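Local coordinates for protein TbpB (Actinobacillus pleuropneumoniae, PDB 3HOL) that probably binds host transferrin as the lipoprotein component of the bacterial transferrin receptor, serving iron acquisition, at residues W382-Q385 and N391-A394; A384-E389 and V465-V470. All coordinates share one frame; numbering follows the deposited sequence.

Interaction 1 (W382-Q385 and N391-A394); sequences WDAQ and NWVA
A384 and A394 face each other as a hydrogen-bonded pair of an antiparallel β-hairpin, joined by A384 N to A394 O at 3.1 Å and by A394 N to A384 O at 3.0 Å. A CA-H...O contact shares the acceptor of the first bond, D383 CA to A394 O at 3.3 Å. The face of the sheet that carries both alanines is the tightly packed one. Their methyls touch, CB to CB, at 3.9 Å, and A394 CB also sits over the centre of the W382 six-membered ring in a CH-pi contact, 3.8 Å above its plane. In W382 a chi1 of 60°, with CG between the backbone N and the carbonyl carbon, leans the indole along the strand and across to 391-394, where one face of it meets that methyl. The outer corner of the same ring meets the edge of the W392 indole, CH2 to CH2 at 3.6 Å, with the two six-membered rings inclined at 46°. Both indole nitrogens are satisfied, W382 NE1 by F422 O and W392 NE1 by D423 OD2.

On the opposite face, Q385 and V393 form a non-hydrogen-bonded pair that packs more loosely. The extended Q385 chain passes V393 with CG 4.1 Å from V393 CG1, while V393 and N391 are exposed. The Q385 and N391 amides do not bond to each other; instead Q385 NE2 and N391 OD1 each hydrogen-bond S387 OG. The hairpin belongs to the C-lobe β-barrel: strand 495-508 flanks strand 375-387 through backbone bonds from D383 to V500 and Q385 to G498, and D383 also touches L358 of strand 356-363.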
ATOM      1  N   TRP A 382     -17.482 -14.190  11.123  1.00 18.00           N
ATOM      2  CA  TRP A 382     -17.216 -12.817  11.489  1.00 18.44           C
ATOM      3  C   TRP A 382     -16.474 -12.754  12.814  1.00 18.48           C
ATOM      4  O   TRP A 382     -16.353 -13.759  13.513  1.00 17.58           O
ATOM      5  CB  TRP A 382     -18.516 -11.996  11.472  1.00 18.38           C
ATOM      6  CG  TRP A 382     -19.633 -12.450  12.415  1.00 19.45           C
ATOM      7  CD1 TRP A 382     -20.103 -13.728  12.616  1.00 20.37           C
ATOM      8  CD2 TRP A 382     -20.429 -11.598  13.259  1.00 20.34           C
ATOM      9  NE1 TRP A 382     -21.152 -13.721  13.529  1.00 18.77           N
ATOM     10  CE2 TRP A 382     -21.355 -12.431  13.952  1.00 20.50           C
ATOM     11  CE3 TRP A 382     -20.456 -10.208  13.488  1.00 17.28           C
ATOM     12  CZ2 TRP A 382     -22.287 -11.912  14.862  1.00 19.73           C
ATOM     13  CZ3 TRP A 382     -21.368  -9.692  14.387  1.00 20.43           C
ATOM     14  CH2 TRP A 382     -22.279 -10.543  15.071  1.00 21.40           C
ATOM     15  N   ASP A 383     -15.904 -11.585  13.094  1.00 18.30           N
ATOM     16  CA  ASP A 383     -15.293 -11.215  14.379  1.00 18.41           C
ATOM     17  C   ASP A 383     -15.952  -9.892  14.777  1.00 18.81           C
ATOM     18  O   ASP A 383     -16.178  -9.001  13.929  1.00 17.49           O
ATOM     19  CB  ASP A 383     -13.771 -11.011  14.257  1.00 18.62           C
ATOM     20  CG  ASP A 383     -13.007 -12.298  14.100  1.00 19.04           C
ATOM     21  OD1 ASP A 383     -12.931 -13.077  15.072  1.00 17.87           O
ATOM     22  OD2 ASP A 383     -12.451 -12.542  13.003  1.00 18.35           O
ATOM     23  N   ALA A 384     -16.272  -9.765  16.058  1.00 18.50           N
ATOM     24  CA  ALA A 384     -17.049  -8.642  16.530  1.00 18.90           C
ATOM     25  C   ALA A 384     -16.961  -8.508  18.038  1.00 19.81           C
ATOM     26  O   ALA A 384     -16.673  -9.470  18.758  1.00 19.61           O
ATOM     27  CB  ALA A 384     -18.523  -8.772  16.112  1.00 18.93           C
ATOM     28  N   GLN A 385     -17.222  -7.295  18.495  1.00 20.54           N
ATOM     29  CA  GLN A 385     -17.481  -7.052  19.892  1.00 21.24           C
ATOM     30  C   GLN A 385     -18.678  -6.134  20.016  1.00 20.95           C
ATOM     31  O   GLN A 385     -18.814  -5.152  19.277  1.00 19.62           O
ATOM     32  CB  GLN A 385     -16.254  -6.465  20.558  1.00 21.46           C
ATOM     33  CG  GLN A 385     -16.379  -6.381  22.038  1.00 24.86           C
ATOM     34  CD  GLN A 385     -15.232  -5.611  22.622  1.00 27.11           C
ATOM     35  OE1 GLN A 385     -14.088  -6.029  22.509  1.00 31.00           O
ATOM     36  NE2 GLN A 385     -15.525  -4.471  23.231  1.00 27.90           N
ATOM     37  N   ASN A 391     -19.959  -7.213  28.054  1.00 30.11           N
ATOM     38  CA  ASN A 391     -19.335  -7.450  26.736  1.00 30.51           C
ATOM     39  C   ASN A 391     -19.783  -8.769  26.083  1.00 29.53           C
ATOM     40  O   ASN A 391     -20.121  -9.728  26.789  1.00 29.22           O
ATOM     41  CB  ASN A 391     -17.801  -7.456  26.827  1.00 30.29           C
ATOM     42  CG  ASN A 391     -17.243  -6.127  27.260  1.00 33.46           C
ATOM     43  OD1 ASN A 391     -17.630  -5.061  26.746  1.00 30.83           O
ATOM     44  ND2 ASN A 391     -16.311  -6.173  28.218  1.00 35.91           N
ATOM     45  N   TRP A 392     -19.759  -8.809  24.746  1.00 27.65           N
ATOM     46  CA  TRP A 392     -20.129 -10.001  23.961  1.00 26.72           C
ATOM     47  C   TRP A 392     -19.220 -10.018  22.742  1.00 26.01           C
ATOM     48  O   TRP A 392     -18.912  -8.952  22.215  1.00 25.37           O
ATOM     49  CB  TRP A 392     -21.591  -9.889  23.513  1.00 26.18           C
ATOM     50  CG  TRP A 392     -22.105 -10.958  22.578  1.00 28.40           C
ATOM     51  CD1 TRP A 392     -22.857 -12.068  22.924  1.00 30.46           C
ATOM     52  CD2 TRP A 392     -21.979 -11.002  21.134  1.00 28.05           C
ATOM     53  NE1 TRP A 392     -23.175 -12.794  21.794  1.00 30.50           N
ATOM     54  CE2 TRP A 392     -22.649 -12.166  20.689  1.00 28.35           C
ATOM     55  CE3 TRP A 392     -21.353 -10.175  20.181  1.00 27.65           C
ATOM     56  CZ2 TRP A 392     -22.705 -12.532  19.329  1.00 27.99           C
ATOM     57  CZ3 TRP A 392     -21.415 -10.545  18.821  1.00 27.21           C
ATOM     58  CH2 TRP A 392     -22.086 -11.710  18.419  1.00 26.46           C
ATOM     59  N   VAL A 393     -18.803 -11.199  22.301  1.00 25.57           N
ATOM     60  CA  VAL A 393     -17.872 -11.322  21.162  1.00 25.90           C
ATOM     61  C   VAL A 393     -18.293 -12.424  20.179  1.00 25.88           C
ATOM     62  O   VAL A 393     -18.963 -13.426  20.545  1.00 25.75           O
ATOM     63  CB  VAL A 393     -16.375 -11.542  21.572  1.00 25.81           C
ATOM     64  CG1 VAL A 393     -15.879 -10.465  22.571  1.00 27.16           C
ATOM     65  CG2 VAL A 393     -16.142 -12.941  22.151  1.00 27.88           C
ATOM     66  N   ALA A 394     -17.951 -12.178  18.919  1.00 24.37           N
ATOM     67  CA  ALA A 394     -18.014 -13.151  17.869  1.00 23.49           C
ATOM     68  C   ALA A 394     -16.560 -13.454  17.513  1.00 23.46           C
ATOM     69  O   ALA A 394     -15.753 -12.539  17.322  1.00 22.09           O
ATOM     70  CB  ALA A 394     -18.774 -12.596  16.691  1.00 23.39           C
TER

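Interaction 2 (A384-E389 and V465-V470); sequences AQVSKE and VKFNDV
The nearest CA atoms of the two segments, those of K388 and V465, are 7.2 Å apart, too far for strand pairing, and side chains alone bridge the gap between the end of strand 375-387 and the loop 465-470. V465 lies between two partners, its branches pointing to different residues. Its CG1 meets the K388 aliphatic chain, touching CG at 3.5 Å, and its CG2 lies 4.1 Å from V386 CG1. That same V386 methyl reaches the F467 ring at its edge, near the ring plane, with CE2 3.8 Å away. A chi1 of -175° sets V386 CG1 anti to the backbone N, where it can serve V465 and F467 together. Both segments belong to the C-lobe β-barrel, and the loop, which leads into strand 470-477, here folds against a strand far from it in sequence; V386 and F467 both also touch V497 of strand 495-508, a strand paired with 375-387. K388 makes its contact through CB and CG, sliding past V465 in the opposite direction, and its chain bends at chi2 and chi3 beyond them. L455, earlier in the same connection between strands 441-447 and 470-477, packs against both K388 and V465. F467 is tied to the barrel by its backbone N, which hydrogen-bonds T448 OG1.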
ATOM      1  N   ALA A 384     -16.272  -9.765  16.058  1.00 18.50           N
ATOM      2  CA  ALA A 384     -17.049  -8.642  16.530  1.00 18.90           C
ATOM      3  C   ALA A 384     -16.961  -8.508  18.038  1.00 19.81           C
ATOM      4  O   ALA A 384     -16.673  -9.470  18.758  1.00 19.61           O
ATOM      5  CB  ALA A 384     -18.523  -8.772  16.112  1.00 18.93           C
ATOM      6  N   GLN A 385     -17.222  -7.295  18.495  1.00 20.54           N
ATOM      7  CA  GLN A 385     -17.481  -7.052  19.892  1.00 21.24           C
ATOM      8  C   GLN A 385     -18.678  -6.134  20.016  1.00 20.95           C
ATOM      9  O   GLN A 385     -18.814  -5.152  19.277  1.00 19.62           O
ATOM     10  CB  GLN A 385     -16.254  -6.465  20.558  1.00 21.46           C
ATOM     11  CG  GLN A 385     -16.379  -6.381  22.038  1.00 24.86           C
ATOM     12  CD  GLN A 385     -15.232  -5.611  22.622  1.00 27.11           C
ATOM     13  OE1 GLN A 385     -14.088  -6.029  22.509  1.00 31.00           O
ATOM     14  NE2 GLN A 385     -15.525  -4.471  23.231  1.00 27.90           N
ATOM     15  N   VAL A 386     -19.586  -6.505  20.922  1.00 20.33           N
ATOM     16  CA  VAL A 386     -20.753  -5.701  21.217  1.00 20.58           C
ATOM     17  C   VAL A 386     -20.703  -5.402  22.707  1.00 21.89           C
ATOM     18  O   VAL A 386     -20.450  -6.307  23.501  1.00 21.29           O
ATOM     19  CB  VAL A 386     -22.072  -6.394  20.831  1.00 19.59           C
ATOM     20  CG1 VAL A 386     -23.241  -5.435  21.047  1.00 20.03           C
ATOM     21  CG2 VAL A 386     -22.069  -6.879  19.347  1.00 18.42           C
ATOM     22  N   SER A 387     -20.928  -4.138  23.076  1.00 23.57           N
ATOM     23  CA  SER A 387     -20.785  -3.703  24.486  1.00 26.18           C
ATOM     24  C   SER A 387     -21.899  -2.799  24.977  1.00 27.35           C
ATOM     25  O   SER A 387     -22.374  -1.904  24.242  1.00 27.68           O
ATOM     26  CB  SER A 387     -19.456  -2.965  24.713  1.00 26.22           C
ATOM     27  OG  SER A 387     -18.362  -3.820  24.492  1.00 26.86           O
ATOM     28  N   LYS A 388     -22.278  -3.016  26.241  1.00 28.14           N
ATOM     29  CA  LYS A 388     -23.204  -2.149  26.943  1.00 29.69           C
ATOM     30  C   LYS A 388     -22.793  -2.146  28.398  1.00 30.04           C
ATOM     31  O   LYS A 388     -21.682  -1.711  28.707  1.00 29.64           O
ATOM     32  CB  LYS A 388     -24.625  -2.661  26.798  1.00 30.09           C
ATOM     33  CG  LYS A 388     -25.412  -1.850  25.837  1.00 32.83           C
ATOM     34  CD  LYS A 388     -26.191  -0.778  26.512  1.00 35.98           C
ATOM     35  CE  LYS A 388     -27.662  -0.999  26.274  1.00 38.38           C
ATOM     36  NZ  LYS A 388     -28.467  -0.010  27.051  1.00 43.71           N
ATOM     37  N   GLU A 389     -23.650  -2.652  29.295  1.00 30.50           N
ATOM     38  CA  GLU A 389     -23.187  -2.952  30.682  1.00 30.99           C
ATOM     39  C   GLU A 389     -22.206  -4.126  30.663  1.00 31.39           C
ATOM     40  O   GLU A 389     -21.267  -4.192  31.462  1.00 31.87           O
ATOM     41  CB  GLU A 389     -24.357  -3.270  31.616  1.00 30.72           C
ATOM     42  CG  GLU A 389     -25.324  -2.153  31.779  1.00 31.41           C
ATOM     43  CD  GLU A 389     -26.480  -2.226  30.805  1.00 32.31           C
ATOM     44  OE1 GLU A 389     -26.358  -2.890  29.753  1.00 34.00           O
ATOM     45  OE2 GLU A 389     -27.524  -1.609  31.087  1.00 30.26           O
ATOM     46  N   VAL A 465     -29.456  -5.348  24.059  1.00 26.68           N
ATOM     47  CA  VAL A 465     -28.962  -4.303  23.162  1.00 25.84           C
ATOM     48  C   VAL A 465     -29.815  -4.240  21.893  1.00 25.20           C
ATOM     49  O   VAL A 465     -30.242  -5.277  21.365  1.00 23.55           O
ATOM     50  CB  VAL A 465     -27.479  -4.500  22.763  1.00 26.94           C
ATOM     51  CG1 VAL A 465     -26.621  -4.625  23.985  1.00 29.04           C
ATOM     52  CG2 VAL A 465     -27.300  -5.728  21.843  1.00 25.84           C
ATOM     53  N   LYS A 466     -30.041  -3.023  21.405  1.00 24.49           N
ATOM     54  CA  LYS A 466     -30.708  -2.805  20.113  1.00 24.16           C
ATOM     55  C   LYS A 466     -29.911  -1.844  19.235  1.00 24.03           C
ATOM     56  O   LYS A 466     -29.318  -0.879  19.737  1.00 24.02           O
ATOM     57  CB  LYS A 466     -32.117  -2.257  20.312  1.00 24.58           C
ATOM     58  CG  LYS A 466     -32.964  -3.132  21.227  1.00 26.53           C
ATOM     59  CD  LYS A 466     -34.289  -2.489  21.559  1.00 30.08           C
ATOM     60  CE  LYS A 466     -34.997  -3.297  22.650  1.00 34.28           C
ATOM     61  NZ  LYS A 466     -36.349  -2.748  22.985  1.00 36.21           N
ATOM     62  N   PHE A 467     -29.893  -2.114  17.929  1.00 22.19           N
ATOM     63  CA  PHE A 467     -29.266  -1.223  16.969  1.00 22.62           C
ATOM     64  C   PHE A 467     -30.191  -1.013  15.774  1.00 23.25           C
ATOM     65  O   PHE A 467     -30.841  -1.961  15.306  1.00 22.47           O
ATOM     66  CB  PHE A 467     -27.915  -1.807  16.499  1.00 21.96           C
ATOM     67  CG  PHE A 467     -26.859  -1.821  17.567  1.00 21.09           C
ATOM     68  CD1 PHE A 467     -26.104  -0.664  17.840  1.00 20.37           C
ATOM     69  CD2 PHE A 467     -26.620  -2.975  18.323  1.00 19.38           C
ATOM     70  CE1 PHE A 467     -25.127  -0.670  18.858  1.00 20.71           C
ATOM     71  CE2 PHE A 467     -25.636  -2.997  19.333  1.00 20.17           C
ATOM     72  CZ  PHE A 467     -24.887  -1.832  19.599  1.00 17.71           C
ATOM     73  N   ASN A 468     -30.278   0.234  15.316  1.00 23.89           N
ATOM     74  CA  ASN A 468     -30.899   0.550  14.031  1.00 26.46           C
ATOM     75  C   ASN A 468     -30.063   1.512  13.187  1.00 26.44           C
ATOM     76  O   ASN A 468     -29.342   2.346  13.746  1.00 27.29           O
ATOM     77  CB  ASN A 468     -32.283   1.164  14.239  1.00 26.92           C
ATOM     78  CG  ASN A 468     -33.246   0.189  14.801  1.00 30.05           C
ATOM     79  OD1 ASN A 468     -33.998  -0.467  14.056  1.00 34.14           O
ATOM     80  ND2 ASN A 468     -33.206   0.024  16.132  1.00 33.56           N
ATOM     81  N   ASP A 469     -30.174   1.400  11.859  1.00 26.02           N
ATOM     82  CA  ASP A 469     -29.564   2.366  10.928  1.00 26.34           C
ATOM     83  C   ASP A 469     -28.029   2.537  11.109  1.00 25.64           C
ATOM     84  O   ASP A 469     -27.471   3.637  10.875  1.00 25.87           O
ATOM     85  CB  ASP A 469     -30.309   3.734  10.987  1.00 27.11           C
ATOM     86  CG  ASP A 469     -31.316   3.952   9.814  1.00 30.95           C
ATOM     87  OD1 ASP A 469     -31.402   3.110   8.886  1.00 34.89           O
ATOM     88  OD2 ASP A 469     -32.012   5.006   9.798  1.00 33.44           O
ATOM     89  N   VAL A 470     -27.346   1.459  11.514  1.00 24.07           N
ATOM     90  CA  VAL A 470     -25.867   1.438  11.590  1.00 23.40           C
ATOM     91  C   VAL A 470     -25.282   1.256  10.200  1.00 23.61           C
ATOM     92  O   VAL A 470     -25.626   0.311   9.498  1.00 23.79           O
ATOM     93  CB  VAL A 470     -25.367   0.330  12.516  1.00 23.39           C
ATOM     94  CG1 VAL A 470     -23.844   0.289  12.582  1.00 21.56           C
ATOM     95  CG2 VAL A 470     -25.960   0.548  13.905  1.00 22.49           C
TER

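Both interactions use strand 375-387 of the C-lobe barrel, with centres about 10 Å apart; their ranges overlap at A384 and Q385, but V386 and K388 make the second contact. Interaction 1 is pairing of neighbouring strands, close in sequence, with backbone hydrogen bonds and one aromatic-rich buried face set against a partly exposed one. Interaction 2 joins regions 76 residues apart through apolar groups alone, including the K388 methylenes; its V386, V465 and F467 are buried, and K388 is partly exposed. The two meet where W392 O lies 2.8 Å from V386 N, a probable hydrogen bond that carries the hairpin pairing on to the valine facing the loop. L455, which packs on the loop contact, also touches W392.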